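Local coordinates for 6'''-hydroxyparomomycin C oxidase (PDB 7DVE), which oxidises the C3 hydroxyl of the sugar in C-glycosides such as isoorientin and mangiferin, using FAD and reducing oxygen to hydrogen peroxide, at residues 166-171 with 198-203; 276-281 with 447-452. All coordinates share one frame; numbering follows the deposited sequence.

Interaction 1. Residues 166-171 with 198-203; sequences DAFDAS and MPLAVH
A small apolar cluster beside the antiparallel sheet near the flavin is formed where Ala167 and Phe168, in the loop after strand 163-164, meet Val202 and Leu200 of strand 196-204. The Ala167 methyl CB rests 3.6 Å from Val202 CG1. That branch sits between the backbone N and the carbonyl carbon of its own residue (chi1 78°), which directs it at the alanine. Next to this pair, Leu200 meets the edge of the Phe168 ring and not a face: its CD1 lies near the ring plane, 3.4 Å from Phe168 CE2, and the two side chains run roughly perpendicular to each other. The phenylalanine reaches over with CG anti to its carbonyl carbon (chi1 -64°), bringing the far end of the ring closer to the strand than its CB bond alone would suggest. The loop segment is shaped by a type I beta turn from Asp166 to Asp169, closed by Asp169 N to Asp166 O at 2.8 Å, which sets Ala167 and Phe168 at its two central positions. Leu200 and Val202, two apart on the strand, both send their CB atoms to this loop, while Leu210 of the neighbouring strand 210-212 touches Ala167, Phe168 and Val202. The side chain of Leu200 comes within about 4 Å of that of the FAD-binding Ala131 and about 6 Å of FAD.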
loop_
_atom_site.group_PDB
_atom_site.type_symbol
_atom_site.label_atom_id
_atom_site.label_comp_id
_atom_site.label_asym_id
_atom_site.label_seq_id
_atom_site.Cartn_x
_atom_site.Cartn_y
_atom_site.Cartn_z
ATOM N N ASP A 166 0.498 -13.324 15.503
ATOM C CA ASP A 166 0.596 -13.609 16.929
ATOM C C ASP A 166 1.122 -12.444 17.754
ATOM O O ASP A 166 1.197 -12.569 18.972
ATOM C CB ASP A 166 1.502 -14.826 17.166
ATOM C CG ASP A 166 1.010 -16.059 16.433
ATOM O OD1 ASP A 166 -0.225 -16.210 16.275
ATOM O OD2 ASP A 166 1.852 -16.877 16.007
ATOM N N ALA A 167 1.457 -11.319 17.127
ATOM C CA ALA A 167 2.168 -10.239 17.809
ATOM C C ALA A 167 1.466 -9.775 19.083
ATOM O O ALA A 167 2.135 -9.374 20.048
ATOM C CB ALA A 167 2.345 -9.056 16.854
ATOM N N PHE A 168 0.137 -9.852 19.120
ATOM C CA PHE A 168 -0.658 -9.409 20.256
ATOM C C PHE A 168 -1.182 -10.549 21.115
ATOM O O PHE A 168 -2.038 -10.306 21.965
ATOM C CB PHE A 168 -1.842 -8.572 19.772
ATOM C CG PHE A 168 -1.444 -7.309 19.098
ATOM C CD1 PHE A 168 -1.264 -6.149 19.825
ATOM C CD2 PHE A 168 -1.235 -7.274 17.730
ATOM C CE1 PHE A 168 -0.873 -4.971 19.202
ATOM C CE2 PHE A 168 -0.852 -6.099 17.106
ATOM C CZ PHE A 168 -0.675 -4.950 17.855
ATOM N N ASP A 169 -0.687 -11.783 20.945
ATOM C CA ASP A 169 -1.319 -12.908 21.642
ATOM C C ASP A 169 -1.061 -12.921 23.148
ATOM O O ASP A 169 -1.764 -13.645 23.863
ATOM C CB ASP A 169 -0.863 -14.244 21.057
ATOM C CG ASP A 169 -1.609 -14.619 19.781
ATOM O OD1 ASP A 169 -2.465 -13.846 19.306
ATOM O OD2 ASP A 169 -1.310 -15.704 19.234
ATOM N N ALA A 170 -0.071 -12.169 23.650
ATOM C CA ALA A 170 0.223 -12.156 25.086
ATOM C C ALA A 170 -0.481 -11.032 25.841
ATOM O O ALA A 170 -0.322 -10.941 27.063
ATOM C CB ALA A 170 1.733 -12.045 25.341
ATOM N N SER A 171 -1.250 -10.179 25.169
ATOM C CA SER A 171 -1.790 -9.088 25.958
ATOM C C SER A 171 -3.024 -9.547 26.739
ATOM O O SER A 171 -3.705 -10.497 26.342
ATOM C CB SER A 171 -2.160 -7.899 25.075
ATOM O OG SER A 171 -3.517 -7.943 24.741
ATOM N N MET A 198 -5.790 -10.628 12.492
ATOM C CA MET A 198 -5.302 -10.018 11.273
ATOM C C MET A 198 -3.835 -10.397 11.088
ATOM O O MET A 198 -3.049 -10.281 12.030
ATOM C CB MET A 198 -5.444 -8.502 11.296
ATOM C CG MET A 198 -4.963 -7.879 9.991
ATOM S SD MET A 198 -6.081 -8.243 8.628
ATOM C CE MET A 198 -7.417 -7.082 8.975
ATOM N N PRO A 199 -3.422 -10.865 9.917
ATOM C CA PRO A 199 -1.976 -11.003 9.671
ATOM C C PRO A 199 -1.363 -9.627 9.476
ATOM O O PRO A 199 -1.871 -8.821 8.693
ATOM C CB PRO A 199 -1.889 -11.865 8.404
ATOM C CG PRO A 199 -3.277 -12.368 8.129
ATOM C CD PRO A 199 -4.256 -11.549 8.912
ATOM N N LEU A 200 -0.290 -9.337 10.220
ATOM C CA LEU A 200 0.225 -7.972 10.328
ATOM C C LEU A 200 1.702 -7.906 9.973
ATOM O O LEU A 200 2.490 -8.762 10.385
ATOM C CB LEU A 200 0.033 -7.397 11.750
ATOM C CG LEU A 200 -1.355 -7.047 12.287
ATOM C CD1 LEU A 200 -1.284 -6.724 13.798
ATOM C CD2 LEU A 200 -2.038 -5.858 11.476
ATOM N N ALA A 201 2.082 -6.856 9.255
ATOM C CA ALA A 201 3.481 -6.623 8.899
ATOM C C ALA A 201 4.098 -5.852 10.052
ATOM O O ALA A 201 4.141 -4.621 10.053
ATOM C CB ALA A 201 3.591 -5.870 7.581
ATOM N N VAL A 202 4.559 -6.589 11.062
ATOM C CA VAL A 202 4.978 -6.006 12.332
ATOM C C VAL A 202 6.145 -6.830 12.857
ATOM O O VAL A 202 6.269 -8.015 12.542
ATOM C CB VAL A 202 3.800 -5.970 13.341
ATOM C CG1 VAL A 202 3.568 -7.356 13.964
ATOM C CG2 VAL A 202 4.074 -5.003 14.417
ATOM N N HIS A 203 7.008 -6.198 13.655
ATOM C CA HIS A 203 8.103 -6.905 14.311
ATOM C C HIS A 203 8.424 -6.219 15.629
ATOM O O HIS A 203 7.985 -5.097 15.901
ATOM C CB HIS A 203 9.367 -6.962 13.436
ATOM C CG HIS A 203 9.979 -5.617 13.187
ATOM N ND1 HIS A 203 9.578 -4.794 12.154
ATOM C CD2 HIS A 203 10.933 -4.931 13.861
ATOM C CE1 HIS A 203 10.275 -3.672 12.189
ATOM N NE2 HIS A 203 11.097 -3.724 13.222
#

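Interaction 2. Residues 276-281 with 447-452; sequences RTPQLL and GTVRMG. With FAD (flavin-adenine dinucleotide), chain C.
Arg276 lays one face of its guanidinium over the adenosine part of FAD, where C8A of FAD stands 3.4 Å off the guanidinium plane, nearer its margin than its middle. The ribose is met by the terminal nitrogens, and Arg276 NH2 lies 3.3 Å from FAD C2B. A bend at chi3 (-82°) in the otherwise extended chain folds the group onto the cofactor, and Arg276 CD passes 3.7 Å from FAD N7A. All three guanidinium nitrogens have protein partners: NE is salt-bridged to Asp273, NH1 is bonded to the Ser119 hydroxyl and NH2 to the Ser118 carbonyl, which fixes the plane against the sugar. Replacing the arginine by an alanine is likely to leave Asp273 without its charged partner and to open a gap beside the ribose and the N7A-C8A part of the adenine. On a different side of the helix, Pro278 packs against the loop 447-452. Its ring carbon CG sits 3.7 Å from Thr448 OG1, approached at about a right angle by the threonine, and 4.1 Å from Val449 CG1. The Thr448 hydroxyl is buried and bonds to the Ala274 carbonyl just before the helix, tying the loop to the residues that lead into the helix. Thr277 adds a looser apolar touch, its CG2 4.3 Å from Val449 CG1, while its hydroxyl turns back to Ala272 and Asp273. As Pro278 lies in the first helical turn, its missing N-H costs the helix no internal bond. A helix that follows strand 267-270 of the parallel sheet, with an arginine against the adenosine, thus forms part of the Rossmann-type FAD-binding fold of GMC oxidoreductases.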
loop_
_atom_site.group_PDB
_atom_site.type_symbol
_atom_site.label_atom_id
_atom_site.label_comp_id
_atom_site.label_asym_id
_atom_site.label_seq_id
_atom_site.Cartn_x
_atom_site.Cartn_y
_atom_site.Cartn_z
ATOM N N ARG A 276 1.409 7.838 -9.590
ATOM C CA ARG A 276 2.632 8.426 -10.117
ATOM C C ARG A 276 3.349 7.500 -11.096
ATOM O O ARG A 276 4.110 7.993 -11.942
ATOM C CB ARG A 276 3.555 8.833 -8.974
ATOM C CG ARG A 276 3.076 10.070 -8.248
ATOM C CD ARG A 276 4.082 10.541 -7.236
ATOM N NE ARG A 276 3.942 9.780 -6.000
ATOM C CZ ARG A 276 4.619 10.007 -4.880
ATOM N NH1 ARG A 276 5.584 10.907 -4.828
ATOM N NH2 ARG A 276 4.307 9.316 -3.781
ATOM N N THR A 277 3.082 6.187 -11.029
ATOM C CA THR A 277 3.595 5.254 -12.036
ATOM C C THR A 277 2.979 5.510 -13.407
ATOM O O THR A 277 3.738 5.674 -14.386
ATOM C CB THR A 277 3.361 3.807 -11.569
ATOM O OG1 THR A 277 4.145 3.538 -10.402
ATOM C CG2 THR A 277 3.707 2.808 -12.662
ATOM N N PRO A 278 1.642 5.560 -13.562
ATOM C CA PRO A 278 1.091 6.032 -14.854
ATOM C C PRO A 278 1.579 7.421 -15.227
ATOM O O PRO A 278 1.801 7.678 -16.417
ATOM C CB PRO A 278 -0.432 6.022 -14.635
ATOM C CG PRO A 278 -0.664 5.187 -13.445
ATOM C CD PRO A 278 0.573 5.266 -12.589
ATOM N N GLN A 279 1.744 8.326 -14.247
ATOM C CA GLN A 279 2.303 9.649 -14.532
ATOM C C GLN A 279 3.643 9.551 -15.255
ATOM O O GLN A 279 3.842 10.172 -16.312
ATOM C CB GLN A 279 2.456 10.443 -13.233
ATOM C CG GLN A 279 2.798 11.911 -13.432
ATOM C CD GLN A 279 3.002 12.626 -12.119
ATOM O OE1 GLN A 279 3.591 12.078 -11.175
ATOM N NE2 GLN A 279 2.498 13.847 -12.034
ATOM N N LEU A 280 4.581 8.782 -14.684
ATOM C CA LEU A 280 5.907 8.665 -15.276
ATOM C C LEU A 280 5.834 8.030 -16.657
ATOM O O LEU A 280 6.514 8.481 -17.589
ATOM C CB LEU A 280 6.823 7.862 -14.353
ATOM C CG LEU A 280 8.174 7.436 -14.926
ATOM C CD1 LEU A 280 8.964 8.658 -15.391
ATOM C CD2 LEU A 280 8.953 6.636 -13.886
ATOM N N LEU A 281 4.995 6.996 -16.819
ATOM C CA LEU A 281 4.889 6.353 -18.130
ATOM C C LEU A 281 4.311 7.317 -19.169
ATOM O O LEU A 281 4.795 7.379 -20.301
ATOM C CB LEU A 281 4.046 5.070 -18.046
ATOM C CG LEU A 281 4.462 3.859 -17.173
ATOM C CD1 LEU A 281 4.009 2.531 -17.776
ATOM C CD2 LEU A 281 5.950 3.832 -16.871
ATOM N N GLY A 447 -5.386 -0.943 -10.072
ATOM C CA GLY A 447 -5.939 -1.119 -11.395
ATOM C C GLY A 447 -5.371 -0.236 -12.484
ATOM O O GLY A 447 -5.596 -0.527 -13.648
ATOM N N THR A 448 -4.613 0.809 -12.149
ATOM C CA THR A 448 -4.233 1.783 -13.172
ATOM C C THR A 448 -3.176 1.250 -14.126
ATOM O O THR A 448 -2.985 1.830 -15.206
ATOM C CB THR A 448 -3.725 3.075 -12.531
ATOM O OG1 THR A 448 -2.707 2.752 -11.587
ATOM C CG2 THR A 448 -4.860 3.815 -11.823
ATOM N N VAL A 449 -2.482 0.175 -13.751
ATOM C CA VAL A 449 -1.502 -0.469 -14.621
ATOM C C VAL A 449 -1.675 -1.976 -14.510
ATOM O O VAL A 449 -0.713 -2.708 -14.269
ATOM C CB VAL A 449 -0.067 -0.036 -14.265
ATOM C CG1 VAL A 449 0.166 1.401 -14.726
ATOM C CG2 VAL A 449 0.182 -0.162 -12.770
ATOM N N ARG A 450 -2.904 -2.440 -14.709
ATOM C CA ARG A 450 -3.291 -3.790 -14.319
ATOM C C ARG A 450 -2.657 -4.852 -15.214
ATOM O O ARG A 450 -2.442 -4.652 -16.418
ATOM C CB ARG A 450 -4.822 -3.921 -14.347
ATOM C CG ARG A 450 -5.404 -3.333 -15.568
ATOM C CD ARG A 450 -6.650 -4.030 -16.097
ATOM N NE ARG A 450 -7.886 -3.852 -15.345
ATOM C CZ ARG A 450 -9.090 -3.966 -15.889
ATOM N NH1 ARG A 450 -9.240 -4.193 -17.184
ATOM N NH2 ARG A 450 -10.166 -3.887 -15.110
ATOM N N MET A 451 -2.379 -6.003 -14.609
ATOM C CA MET A 451 -1.854 -7.134 -15.347
ATOM C C MET A 451 -2.997 -7.898 -16.004
ATOM O O MET A 451 -4.121 -7.936 -15.492
ATOM C CB MET A 451 -1.050 -8.051 -14.414
ATOM C CG MET A 451 -1.892 -8.914 -13.481
ATOM S SD MET A 451 -0.952 -10.284 -12.760
ATOM C CE MET A 451 0.705 -9.599 -12.685
ATOM N N GLY A 452 -2.710 -8.489 -17.170
ATOM C CA GLY A 452 -3.677 -9.314 -17.853
ATOM C C GLY A 452 -2.981 -10.464 -18.552
ATOM O O GLY A 452 -1.746 -10.522 -18.630
HETATM P PA FAD C . 4.350 3.635 -2.119
HETATM O O1A FAD C . 3.619 4.903 -2.359
HETATM O O2A FAD C . 4.241 2.985 -0.793
HETATM O O5B FAD C . 5.873 4.030 -2.478
HETATM C C5B FAD C . 6.160 4.602 -3.757
HETATM C C4B FAD C . 7.391 5.466 -3.667
HETATM O O4B FAD C . 7.636 5.936 -5.026
HETATM C C3B FAD C . 7.120 6.735 -2.832
HETATM O O3B FAD C . 8.148 6.840 -1.828
HETATM C C2B FAD C . 7.278 7.836 -3.891
HETATM O O2B FAD C . 7.887 9.012 -3.351
HETATM C C1B FAD C . 8.240 7.213 -4.881
HETATM N N9A FAD C . 8.176 7.920 -6.212
HETATM C C8A FAD C . 7.009 8.131 -6.842
HETATM N N7A FAD C . 7.257 8.764 -7.994
HETATM C C5A FAD C . 8.574 8.959 -8.085
HETATM C C6A FAD C . 9.319 9.526 -9.044
HETATM N N6A FAD C . 8.659 10.002 -10.099
HETATM N N1A FAD C . 10.661 9.613 -8.959
HETATM C C2A FAD C . 11.280 9.089 -7.823
HETATM N N3A FAD C . 10.481 8.485 -6.834
HETATM C C4A FAD C . 9.147 8.433 -6.985
HETATM N N1 FAD C . -1.896 -0.891 3.190
HETATM C C2 FAD C . -2.196 -2.194 3.551
HETATM O O2 FAD C . -2.039 -3.072 2.712
HETATM N N3 FAD C . -2.677 -2.479 4.839
HETATM C C4 FAD C . -2.811 -1.441 5.788
HETATM O O4 FAD C . -3.213 -1.707 6.926
HETATM C C4X FAD C . -2.505 -0.138 5.408
HETATM N N5 FAD C . -2.665 0.914 6.249
HETATM C C5X FAD C . -2.222 2.150 5.878
HETATM C C6 FAD C . -2.246 3.227 6.784
HETATM C C7 FAD C . -1.748 4.482 6.453
HETATM C C7M FAD C . -1.781 5.644 7.478
HETATM C C8 FAD C . -1.215 4.688 5.179
HETATM C C8M FAD C . -0.663 6.075 4.797
HETATM C C9 FAD C . -1.193 3.625 4.265
HETATM C C9A FAD C . -1.699 2.356 4.601
HETATM N N10 FAD C . -1.697 1.333 3.716
HETATM C C10 FAD C . -2.047 0.107 4.110
HETATM C "C1'" FAD C . -1.286 1.495 2.293
HETATM C "C2'" FAD C . 0.163 1.099 1.982
HETATM O "O2'" FAD C . 1.038 2.033 2.635
HETATM C "C3'" FAD C . 0.398 1.056 0.435
HETATM O "O3'" FAD C . -0.468 0.082 -0.163
HETATM C "C4'" FAD C . 1.825 0.620 0.100
HETATM O "O4'" FAD C . 2.750 1.506 0.712
HETATM C "C5'" FAD C . 2.051 0.643 -1.436
HETATM O "O5'" FAD C . 3.447 0.448 -1.741
HETATM P P FAD C . 4.144 0.949 -3.113
HETATM O O1P FAD C . 5.627 0.836 -3.060
HETATM O O2P FAD C . 3.403 0.265 -4.194
HETATM O O3P FAD C . 3.945 2.550 -3.233
#

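Along the chain the two contacts come one after the other: both segments of interaction 1 precede those of interaction 2. They share no residues and the centre of the chain lies between them, their centres 33 Å apart and their nearest atoms about 19 Å apart. Interaction 1 belongs to the antiparallel sheet through strand 196-204 and lies toward the isoalloxazine end of FAD. Interaction 2 lies beside the parallel sheet: helix 276-283 follows its strand 267-270, and segment 447-452 lies in the loop that leads to its strand 473-475 and begins shortly after His444, the probable proton acceptor. FAD runs between the two regions, its adenosine touching Arg276 and its isoalloxazine end lying toward Leu200 without touching it.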